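Local structure of reticulocyte binding protein (3FAW) at residues Thr49-Phe55 / Ser92-Gly98; Asn290-Ala296 / Met357-Lys361; Lys769-Lys773 / Phe796-Leu801. The protein probably hydrolyses the alpha-1,6-glucosidic links of pullulan and related alpha-glucans, as a secreted, cell-wall-anchored pullulanase of group B Streptococcus. All coordinates share one frame; numbering follows the deposited sequence.

In the fold
The three contacts lie in three separate parts of the chain, with centres 55 to 78 Å apart, and share no helix or strand. Interaction 1 is regular pairing of two neighbouring strands in an N-terminal beta sheet: mostly backbone hydrogen bonds, one side of the pair apolar and buried, the other more polar and partly exposed. Interaction 2 is the most buried; it joins two loops of the catalytic barrel through a carboxylate, a helix start, waters and a pair of rings. Interaction 3, at the edge of the C-terminal beta domain, has no hydrogen bond across it and relies on one leucine. Interactions 1 and 3 lie on opposite sides of the chain's centre, each over 40 Å from it.

Interaction 1: residues Thr49-Phe55 / Ser92-Gly98; sequences TSIQASF and SLLIIKG
Ile-51 and Ile-96 face each other as an antiparallel, hydrogen-bonded pair within a mixed N-terminal beta sheet, in which the strands 50-55 and 93-98 are neighbours although strands 71-73 and 79-88 come between them in sequence. The strand axes approach to 4.6 Å and run at 158° to one another. Both bonds of the pair are nearly straight, Ile-96 N to Ile-51 O being the shorter at 2.7 Å. A second such pair, Ala-53 with Leu-94, continues the pattern, and Phe-55 N adds a bond of 2.8 Å to Ser-92 O, approached nearly in line with its C=O (174°). At the opposite end the bond from Gly-98 N to Thr-49 O is weak.

The side chain of Ile-96 can be followed outward. Its CB sits 3.5 Å from Ile-51 O, and CG1 stays near the same oxygen. With CG1 anti to the carbonyl carbon (chi1 -51°) and the chain then extended, CD1 reaches across to the facing strand, 3.9 Å from Ala-53 CB and more loosely beside Ile-51 CG2. Ile-51, Ala-53, Leu-94 and Ile-96 thus form one buried apolar face, with Leu-70 packing on Leu-94 and Ile-96. Ser-50, Gln-52, Ser-54, Leu-93, Ile-95 and Lys-97 make the other, partly exposed face, where the amide of Gln-52 bonds to Gln-44 and Ser-50 OG lies 3.5 Å from Ile-95 CG2.

A G1 beta bulge lies at the Ser-92 end, where Ser-92 and Leu-93 both face Asp-88; Ser-92 has the positive phi expected at its first position. Phe-55 closes the buried face at this end, meeting Tyr-111 edge-to-face. Its ring crosses Leu-94 at a slant, CE2 being 3.8 Å from Leu-94 CB.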
loop_
_atom_site.group_PDB
_atom_site.type_symbol
_atom_site.label_atom_id
_atom_site.label_comp_id
_atom_site.label_asym_id
_atom_site.label_seq_id
_atom_site.Cartn_x
_atom_site.Cartn_y
_atom_site.Cartn_z
ATOM N N THR A 49 -23.231 6.152 33.386
ATOM C CA THR A 49 -24.344 5.595 34.154
ATOM C C THR A 49 -24.891 4.267 33.608
ATOM O O THR A 49 -26.054 3.937 33.850
ATOM C CB THR A 49 -25.503 6.616 34.241
ATOM O OG1 THR A 49 -26.015 6.879 32.929
ATOM C CG2 THR A 49 -25.029 7.929 34.880
ATOM N N SER A 50 -24.070 3.500 32.891
ATOM C CA SER A 50 -24.554 2.262 32.263
ATOM C C SER A 50 -23.501 1.153 32.148
ATOM O O SER A 50 -22.373 1.394 31.702
ATOM C CB SER A 50 -25.140 2.562 30.877
ATOM O OG SER A 50 -25.904 1.465 30.401
ATOM N N ILE A 51 -23.894 -0.057 32.549
ATOM C CA ILE A 51 -23.061 -1.254 32.419
ATOM C C ILE A 51 -23.854 -2.396 31.778
ATOM O O ILE A 51 -24.936 -2.740 32.246
ATOM C CB ILE A 51 -22.527 -1.724 33.792
ATOM C CG1 ILE A 51 -21.490 -0.730 34.327
ATOM C CG2 ILE A 51 -21.916 -3.130 33.692
ATOM C CD1 ILE A 51 -20.904 -1.116 35.672
ATOM N N GLN A 52 -23.317 -2.978 30.706
ATOM C CA GLN A 52 -23.947 -4.140 30.073
ATOM C C GLN A 52 -23.287 -5.435 30.549
ATOM O O GLN A 52 -22.070 -5.589 30.457
ATOM C CB GLN A 52 -23.932 -4.039 28.539
ATOM C CG GLN A 52 -22.571 -3.881 27.880
ATOM C CD GLN A 52 -22.632 -4.062 26.372
ATOM O OE1 GLN A 52 -23.638 -3.741 25.732
ATOM N NE2 GLN A 52 -21.551 -4.580 25.797
ATOM N N ALA A 53 -24.106 -6.347 31.075
ATOM C CA ALA A 53 -23.643 -7.633 31.594
ATOM C C ALA A 53 -24.161 -8.756 30.708
ATOM O O ALA A 53 -25.371 -8.868 30.489
ATOM C CB ALA A 53 -24.129 -7.837 33.024
ATOM N N SER A 54 -23.251 -9.586 30.208
ATOM C CA SER A 54 -23.625 -10.696 29.336
ATOM C C SER A 54 -23.885 -11.965 30.148
ATOM O O SER A 54 -23.126 -12.298 31.062
ATOM C CB SER A 54 -22.538 -10.950 28.296
ATOM O OG SER A 54 -22.970 -11.909 27.353
ATOM N N PHE A 55 -24.964 -12.661 29.806
ATOM C CA PHE A 55 -25.349 -13.899 30.480
ATOM C C PHE A 55 -25.375 -15.061 29.490
ATOM O O PHE A 55 -25.409 -14.854 28.275
ATOM C CB PHE A 55 -26.733 -13.741 31.126
ATOM C CG PHE A 55 -26.727 -12.927 32.393
ATOM C CD1 PHE A 55 -26.906 -13.539 33.629
ATOM C CD2 PHE A 55 -26.535 -11.549 32.353
ATOM C CE1 PHE A 55 -26.898 -12.789 34.804
ATOM C CE2 PHE A 55 -26.523 -10.795 33.520
ATOM C CZ PHE A 55 -26.705 -11.414 34.747
ATOM N N SER A 92 -29.281 -11.909 25.339
ATOM C CA SER A 92 -28.988 -12.430 26.674
ATOM C C SER A 92 -28.056 -11.495 27.443
ATOM O O SER A 92 -27.140 -11.940 28.136
ATOM C CB SER A 92 -28.420 -13.850 26.593
ATOM O OG SER A 92 -29.400 -14.741 26.092
ATOM N N LEU A 93 -28.298 -10.193 27.303
ATOM C CA LEU A 93 -27.552 -9.191 28.051
ATOM C C LEU A 93 -28.486 -8.354 28.913
ATOM O O LEU A 93 -29.636 -8.092 28.546
ATOM C CB LEU A 93 -26.703 -8.311 27.119
ATOM C CG LEU A 93 -27.373 -7.425 26.070
ATOM C CD1 LEU A 93 -27.954 -6.184 26.703
ATOM C CD2 LEU A 93 -26.363 -7.033 24.996
ATOM N N LEU A 94 -27.972 -7.957 30.072
ATOM C CA LEU A 94 -28.701 -7.157 31.040
ATOM C C LEU A 94 -28.045 -5.782 31.119
ATOM O O LEU A 94 -26.859 -5.675 31.429
ATOM C CB LEU A 94 -28.650 -7.850 32.400
ATOM C CG LEU A 94 -29.400 -7.217 33.571
ATOM C CD1 LEU A 94 -30.902 -7.301 33.348
ATOM C CD2 LEU A 94 -29.001 -7.905 34.864
ATOM N N ILE A 95 -28.811 -4.733 30.830
ATOM C CA ILE A 95 -28.304 -3.363 30.928
ATOM C C ILE A 95 -28.597 -2.832 32.337
ATOM O O ILE A 95 -29.752 -2.767 32.753
ATOM C CB ILE A 95 -28.909 -2.434 29.852
ATOM C CG1 ILE A 95 -28.700 -3.026 28.452
ATOM C CG2 ILE A 95 -28.283 -1.048 29.923
ATOM C CD1 ILE A 95 -29.805 -3.965 28.011
ATOM N N ILE A 96 -27.536 -2.472 33.059
ATOM C CA ILE A 96 -27.615 -2.076 34.463
ATOM C C ILE A 96 -27.363 -0.575 34.582
ATOM O O ILE A 96 -26.336 -0.081 34.110
ATOM C CB ILE A 96 -26.554 -2.828 35.314
ATOM C CG1 ILE A 96 -26.621 -4.343 35.063
ATOM C CG2 ILE A 96 -26.746 -2.528 36.793
ATOM C CD1 ILE A 96 -25.398 -5.106 35.549
ATOM N N LYS A 97 -28.298 0.137 35.219
ATOM C CA LYS A 97 -28.225 1.592 35.383
ATOM C C LYS A 97 -27.909 1.993 36.823
ATOM O O LYS A 97 -28.362 1.350 37.777
ATOM C CB LYS A 97 -29.545 2.254 34.969
ATOM C CG LYS A 97 -29.937 2.032 33.516
ATOM C CD LYS A 97 -31.270 2.697 33.212
ATOM C CE LYS A 97 -31.866 2.201 31.905
ATOM N NZ LYS A 97 -31.084 2.661 30.717
ATOM N N GLY A 98 -27.155 3.082 36.960
ATOM C CA GLY A 98 -26.742 3.609 38.259
ATOM C C GLY A 98 -25.661 4.661 38.079
ATOM O O GLY A 98 -25.358 5.044 36.957
#

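Interaction 2: residues Asn290-Ala296 / Met357-Lys361; sequences NQLGTFA and MYSEK
Asn-290 lays its CB 3.5 Å from Glu-360 OE2, while a water donates to both Asn-290 OD1 and Glu-360 OE1; Asn-290 ND2 bonds to Glu-300. Next, Gln-291 N bonds to Glu-360 OE2 at 2.9 Å and an angle of 171°, reaching the oxygen on its anti side and 23° out of the carboxylate plane. One carboxylate therefore engages the start of a type II beta turn, Gln-291 to Thr-294. Gly-293, with the positive phi of that turn's third position, directs its O to the edge of the Tyr-358 ring, 3.4 Å from Tyr-358 CD1; a water links this O to Met-357 O.

The segments are loops of the (beta/alpha)8 catalytic barrel, following strands 269-273 and 312-315. Thr-294 is the N-cap of helix 295-298: its OG1 donates to Gln-291 O at 2.7 Å and caps Ala-297 N. Phe-295 N bonds to Tyr-358 O at 3.0 Å, and its ring holds Tyr-358 CB over one face, a CH-pi contact of 3.7 Å to the Phe-295 centroid. The two rings form an offset edge-to-face pair, planes at 67°, with the tyrosine presenting its edge. Ala-296 N donates to a water that donates in turn to Tyr-358 O, and Ala-296 CB lies 3.9 Å from Glu-360 OE1.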
loop_
_atom_site.group_PDB
_atom_site.type_symbol
_atom_site.label_atom_id
_atom_site.label_comp_id
_atom_site.label_asym_id
_atom_site.label_seq_id
_atom_site.Cartn_x
_atom_site.Cartn_y
_atom_site.Cartn_z
ATOM N N ASN A 290 27.216 4.736 -4.178
ATOM C CA ASN A 290 26.672 4.452 -2.858
ATOM C C ASN A 290 26.352 2.973 -2.707
ATOM O O ASN A 290 26.411 2.215 -3.674
ATOM C CB ASN A 290 25.433 5.310 -2.619
ATOM C CG ASN A 290 25.731 6.795 -2.740
ATOM O OD1 ASN A 290 26.442 7.357 -1.914
ATOM N ND2 ASN A 290 25.203 7.429 -3.780
ATOM N N GLN A 291 26.023 2.570 -1.486
ATOM C CA GLN A 291 25.793 1.165 -1.170
ATOM C C GLN A 291 24.499 0.672 -1.813
ATOM O O GLN A 291 23.498 1.385 -1.828
ATOM C CB GLN A 291 25.742 0.982 0.346
ATOM C CG GLN A 291 25.956 -0.440 0.827
ATOM C CD GLN A 291 26.277 -0.503 2.313
ATOM O OE1 GLN A 291 25.997 0.439 3.063
ATOM N NE2 GLN A 291 26.867 -1.615 2.745
ATOM N N LEU A 292 24.530 -0.548 -2.344
ATOM C CA LEU A 292 23.392 -1.102 -3.070
ATOM C C LEU A 292 22.148 -1.214 -2.191
ATOM O O LEU A 292 22.243 -1.495 -0.995
ATOM C CB LEU A 292 23.746 -2.469 -3.671
ATOM C CG LEU A 292 24.077 -3.631 -2.726
ATOM C CD1 LEU A 292 22.820 -4.270 -2.187
ATOM C CD2 LEU A 292 24.912 -4.678 -3.452
ATOM N N GLY A 293 20.988 -0.962 -2.794
ATOM C CA GLY A 293 19.703 -1.135 -2.120
ATOM C C GLY A 293 19.374 -0.096 -1.063
ATOM O O GLY A 293 18.587 -0.366 -0.160
ATOM N N THR A 294 19.967 1.090 -1.182
ATOM C CA THR A 294 19.742 2.185 -0.239
ATOM C C THR A 294 19.065 3.367 -0.930
ATOM O O THR A 294 19.013 3.425 -2.161
ATOM C CB THR A 294 21.073 2.676 0.385
ATOM O OG1 THR A 294 21.921 3.216 -0.638
ATOM C CG2 THR A 294 21.805 1.538 1.110
ATOM N N PHE A 295 18.546 4.300 -0.126
ATOM C CA PHE A 295 17.991 5.563 -0.633
ATOM C C PHE A 295 19.016 6.318 -1.479
ATOM O O PHE A 295 18.674 6.882 -2.520
ATOM C CB PHE A 295 17.546 6.484 0.520
ATOM C CG PHE A 295 16.424 5.929 1.368
ATOM C CD1 PHE A 295 15.247 5.475 0.788
ATOM C CD2 PHE A 295 16.538 5.892 2.754
ATOM C CE1 PHE A 295 14.214 4.969 1.569
ATOM C CE2 PHE A 295 15.507 5.395 3.539
ATOM C CZ PHE A 295 14.342 4.934 2.943
ATOM N N ALA A 296 20.264 6.327 -1.011
ATOM C CA ALA A 296 21.361 7.040 -1.670
ATOM C C ALA A 296 21.728 6.448 -3.037
ATOM O O ALA A 296 22.108 7.186 -3.949
ATOM C CB ALA A 296 22.589 7.065 -0.760
ATOM N N MET A 357 16.818 -0.530 6.942
ATOM C CA MET A 357 17.307 -1.388 5.846
ATOM C C MET A 357 17.845 -0.603 4.639
ATOM O O MET A 357 18.739 -1.081 3.936
ATOM C CB MET A 357 16.194 -2.332 5.377
ATOM C CG MET A 357 16.653 -3.508 4.496
ATOM S SD MET A 357 17.707 -4.687 5.370
ATOM C CE MET A 357 19.333 -4.162 4.833
ATOM N N TYR A 358 17.298 0.589 4.406
ATOM C CA TYR A 358 17.653 1.396 3.238
ATOM C C TYR A 358 18.605 2.540 3.572
ATOM O O TYR A 358 18.840 3.431 2.744
ATOM C CB TYR A 358 16.377 1.909 2.566
ATOM C CG TYR A 358 15.374 0.802 2.359
ATOM C CD1 TYR A 358 15.751 -0.395 1.752
ATOM C CD2 TYR A 358 14.056 0.929 2.795
ATOM C CE1 TYR A 358 14.850 -1.422 1.567
ATOM C CE2 TYR A 358 13.142 -0.093 2.607
ATOM C CZ TYR A 358 13.549 -1.269 1.995
ATOM O OH TYR A 358 12.661 -2.296 1.807
ATOM N N SER A 359 19.174 2.484 4.773
ATOM C CA SER A 359 20.135 3.473 5.241
ATOM C C SER A 359 21.553 2.929 5.136
ATOM O O SER A 359 21.806 1.749 5.406
ATOM C CB SER A 359 19.833 3.847 6.696
ATOM O OG SER A 359 20.854 4.664 7.247
ATOM N N GLU A 360 22.482 3.795 4.746
ATOM C CA GLU A 360 23.900 3.436 4.732
ATOM C C GLU A 360 24.468 3.327 6.151
ATOM O O GLU A 360 25.434 2.601 6.379
ATOM C CB GLU A 360 24.695 4.440 3.897
ATOM C CG GLU A 360 24.403 4.324 2.407
ATOM C CD GLU A 360 25.358 5.130 1.561
ATOM O OE1 GLU A 360 25.426 6.359 1.765
ATOM O OE2 GLU A 360 26.031 4.537 0.691
ATOM N N LYS A 361 23.847 4.028 7.099
ATOM C CA LYS A 361 24.303 4.050 8.491
ATOM C C LYS A 361 23.159 3.752 9.466
ATOM O O LYS A 361 22.721 4.641 10.194
ATOM C CB LYS A 361 24.926 5.414 8.807
ATOM C CG LYS A 361 26.122 5.757 7.938
ATOM C CD LYS A 361 26.828 7.009 8.428
ATOM C CE LYS A 361 27.779 6.713 9.585
ATOM N NZ LYS A 361 28.547 7.921 9.997
HETATM O O HOH W 1 27.583 6.975 0.385
HETATM O O HOH W 2 18.759 -2.606 1.207
HETATM O O HOH W 3 20.610 5.659 2.034
#

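Interaction 3: residues Lys769-Lys773 / Phe796-Leu801; sequences KHLLK and FEKDSL
Leu-772 inserts both methyls against the hairpin of strands 794-796 and 800-803, and it supplies nearly half of the 253 Å² buried in the contact. The setting is the C-terminal beta domain, of the SpuA C-terminal family, where the 3-10 turn 769-773 precedes strand 775-778. That turn is marked by the bond from Leu-772 N to Lys-769 O at 3.1 Å, and the hairpin by one from Glu-797 N to Ser-800 O at 3.0 Å; no hydrogen bond joins the two segments.

The two methyls of Leu-772 have different targets. CD1 goes to the hairpin's connecting loop, where it comes within 3.1 Å of Lys-798 O and also nears Glu-797 O. CD2 meets two apolar side chains, in directions roughly at right angles: it is 3.6 Å from Phe-796 CD1 and 3.4 Å from Leu-801 CD1, the latter closer than usual carbon contact and so a tight spot. Leu-772 runs antiparallel alongside both Phe-796 and Leu-801.

Phe-796 and Leu-801 both also touch Ile-811 of strand 807-813, while Leu-771 packs on Ile-748 and Ala-750, so successive leucines of the turn serve different surfaces. The phenylalanine also meets backbone: Phe-796 CE1 lies 3.5 Å from Leu-772 O, obliquely to the ring, and 4.1 Å from Leu-771 O, which sits at the ring's edge.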
loop_
_atom_site.group_PDB
_atom_site.type_symbol
_atom_site.label_atom_id
_atom_site.label_comp_id
_atom_site.label_asym_id
_atom_site.label_seq_id
_atom_site.Cartn_x
_atom_site.Cartn_y
_atom_site.Cartn_z
ATOM N N LYS A 769 -13.905 7.663 -41.588
ATOM C CA LYS A 769 -13.074 7.754 -42.802
ATOM C C LYS A 769 -12.027 8.869 -42.728
ATOM O O LYS A 769 -10.968 8.777 -43.348
ATOM C CB LYS A 769 -13.942 7.955 -44.057
ATOM C CG LYS A 769 -14.684 9.290 -44.115
ATOM C CD LYS A 769 -15.481 9.441 -45.400
ATOM C CE LYS A 769 -16.091 10.828 -45.506
ATOM N NZ LYS A 769 -16.841 11.024 -46.780
ATOM N N HIS A 770 -12.338 9.919 -41.972
ATOM C CA HIS A 770 -11.418 11.042 -41.758
ATOM C C HIS A 770 -10.065 10.622 -41.160
ATOM O O HIS A 770 -9.078 11.346 -41.290
ATOM C CB HIS A 770 -12.080 12.087 -40.853
ATOM C CG HIS A 770 -12.372 11.594 -39.470
ATOM N ND1 HIS A 770 -11.533 11.837 -38.405
ATOM C CD2 HIS A 770 -13.401 10.862 -38.980
ATOM C CE1 HIS A 770 -12.035 11.281 -37.318
ATOM N NE2 HIS A 770 -13.167 10.683 -37.639
ATOM N N LEU A 771 -10.025 9.458 -40.511
ATOM C CA LEU A 771 -8.795 8.933 -39.915
ATOM C C LEU A 771 -7.753 8.507 -40.953
ATOM O O LEU A 771 -6.560 8.463 -40.650
ATOM C CB LEU A 771 -9.110 7.749 -38.995
ATOM C CG LEU A 771 -9.974 8.034 -37.765
ATOM C CD1 LEU A 771 -10.236 6.738 -36.995
ATOM C CD2 LEU A 771 -9.318 9.078 -36.867
ATOM N N LEU A 772 -8.198 8.197 -42.171
ATOM C CA LEU A 772 -7.287 7.800 -43.251
ATOM C C LEU A 772 -6.373 8.944 -43.714
ATOM O O LEU A 772 -5.359 8.699 -44.364
ATOM C CB LEU A 772 -8.077 7.244 -44.445
ATOM C CG LEU A 772 -8.827 5.932 -44.192
ATOM C CD1 LEU A 772 -9.895 5.707 -45.248
ATOM C CD2 LEU A 772 -7.860 4.754 -44.139
ATOM N N LYS A 773 -6.738 10.183 -43.375
ATOM C CA LYS A 773 -5.935 11.368 -43.708
ATOM C C LYS A 773 -4.941 11.745 -42.606
ATOM O O LYS A 773 -4.182 12.702 -42.756
ATOM C CB LYS A 773 -6.853 12.565 -43.975
ATOM C CG LYS A 773 -7.859 12.366 -45.111
ATOM C CD LYS A 773 -7.198 12.311 -46.488
ATOM C CE LYS A 773 -6.551 13.633 -46.879
ATOM N NZ LYS A 773 -6.171 13.663 -48.318
ATOM N N PHE A 796 -3.262 1.210 -45.325
ATOM C CA PHE A 796 -4.429 2.069 -45.513
ATOM C C PHE A 796 -5.214 1.628 -46.748
ATOM O O PHE A 796 -4.648 1.511 -47.838
ATOM C CB PHE A 796 -3.996 3.538 -45.655
ATOM C CG PHE A 796 -3.640 4.196 -44.345
ATOM C CD1 PHE A 796 -4.333 5.316 -43.902
ATOM C CD2 PHE A 796 -2.619 3.689 -43.547
ATOM C CE1 PHE A 796 -4.010 5.923 -42.685
ATOM C CE2 PHE A 796 -2.292 4.291 -42.333
ATOM C CZ PHE A 796 -2.989 5.409 -41.905
ATOM N N GLU A 797 -6.512 1.383 -46.567
ATOM C CA GLU A 797 -7.409 0.992 -47.663
ATOM C C GLU A 797 -8.405 2.126 -47.961
ATOM O O GLU A 797 -8.220 3.251 -47.496
ATOM C CB GLU A 797 -8.158 -0.301 -47.306
ATOM C CG GLU A 797 -7.293 -1.412 -46.704
ATOM C CD GLU A 797 -6.149 -1.852 -47.606
ATOM O OE1 GLU A 797 -6.206 -1.624 -48.836
ATOM O OE2 GLU A 797 -5.187 -2.446 -47.073
ATOM N N LYS A 798 -9.453 1.828 -48.731
ATOM C CA LYS A 798 -10.454 2.834 -49.128
ATOM C C LYS A 798 -11.254 3.393 -47.935
ATOM O O LYS A 798 -11.382 4.607 -47.790
ATOM C CB LYS A 798 -11.399 2.245 -50.184
ATOM C CG LYS A 798 -12.529 3.162 -50.649
ATOM C CD LYS A 798 -12.014 4.467 -51.243
ATOM C CE LYS A 798 -13.120 5.216 -51.980
ATOM N NZ LYS A 798 -12.648 6.524 -52.516
ATOM N N ASP A 799 -11.799 2.512 -47.100
ATOM C CA ASP A 799 -12.503 2.935 -45.878
ATOM C C ASP A 799 -12.220 1.980 -44.708
ATOM O O ASP A 799 -13.086 1.723 -43.868
ATOM C CB ASP A 799 -14.014 3.077 -46.137
ATOM C CG ASP A 799 -14.708 1.741 -46.389
ATOM O OD1 ASP A 799 -14.016 0.706 -46.488
ATOM O OD2 ASP A 799 -15.955 1.726 -46.482
ATOM N N SER A 800 -10.998 1.459 -44.661
ATOM C CA SER A 800 -10.598 0.542 -43.604
ATOM C C SER A 800 -9.089 0.538 -43.415
ATOM O O SER A 800 -8.346 1.144 -44.195
ATOM C CB SER A 800 -11.114 -0.877 -43.896
ATOM O OG SER A 800 -10.673 -1.355 -45.158
ATOM N N LEU A 801 -8.662 -0.127 -42.345
ATOM C CA LEU A 801 -7.251 -0.338 -42.027
ATOM C C LEU A 801 -6.982 -1.837 -41.951
ATOM O O LEU A 801 -7.749 -2.570 -41.334
ATOM C CB LEU A 801 -6.913 0.303 -40.676
ATOM C CG LEU A 801 -6.434 1.756 -40.673
ATOM C CD1 LEU A 801 -7.349 2.661 -41.479
ATOM C CD2 LEU A 801 -6.309 2.249 -39.242
#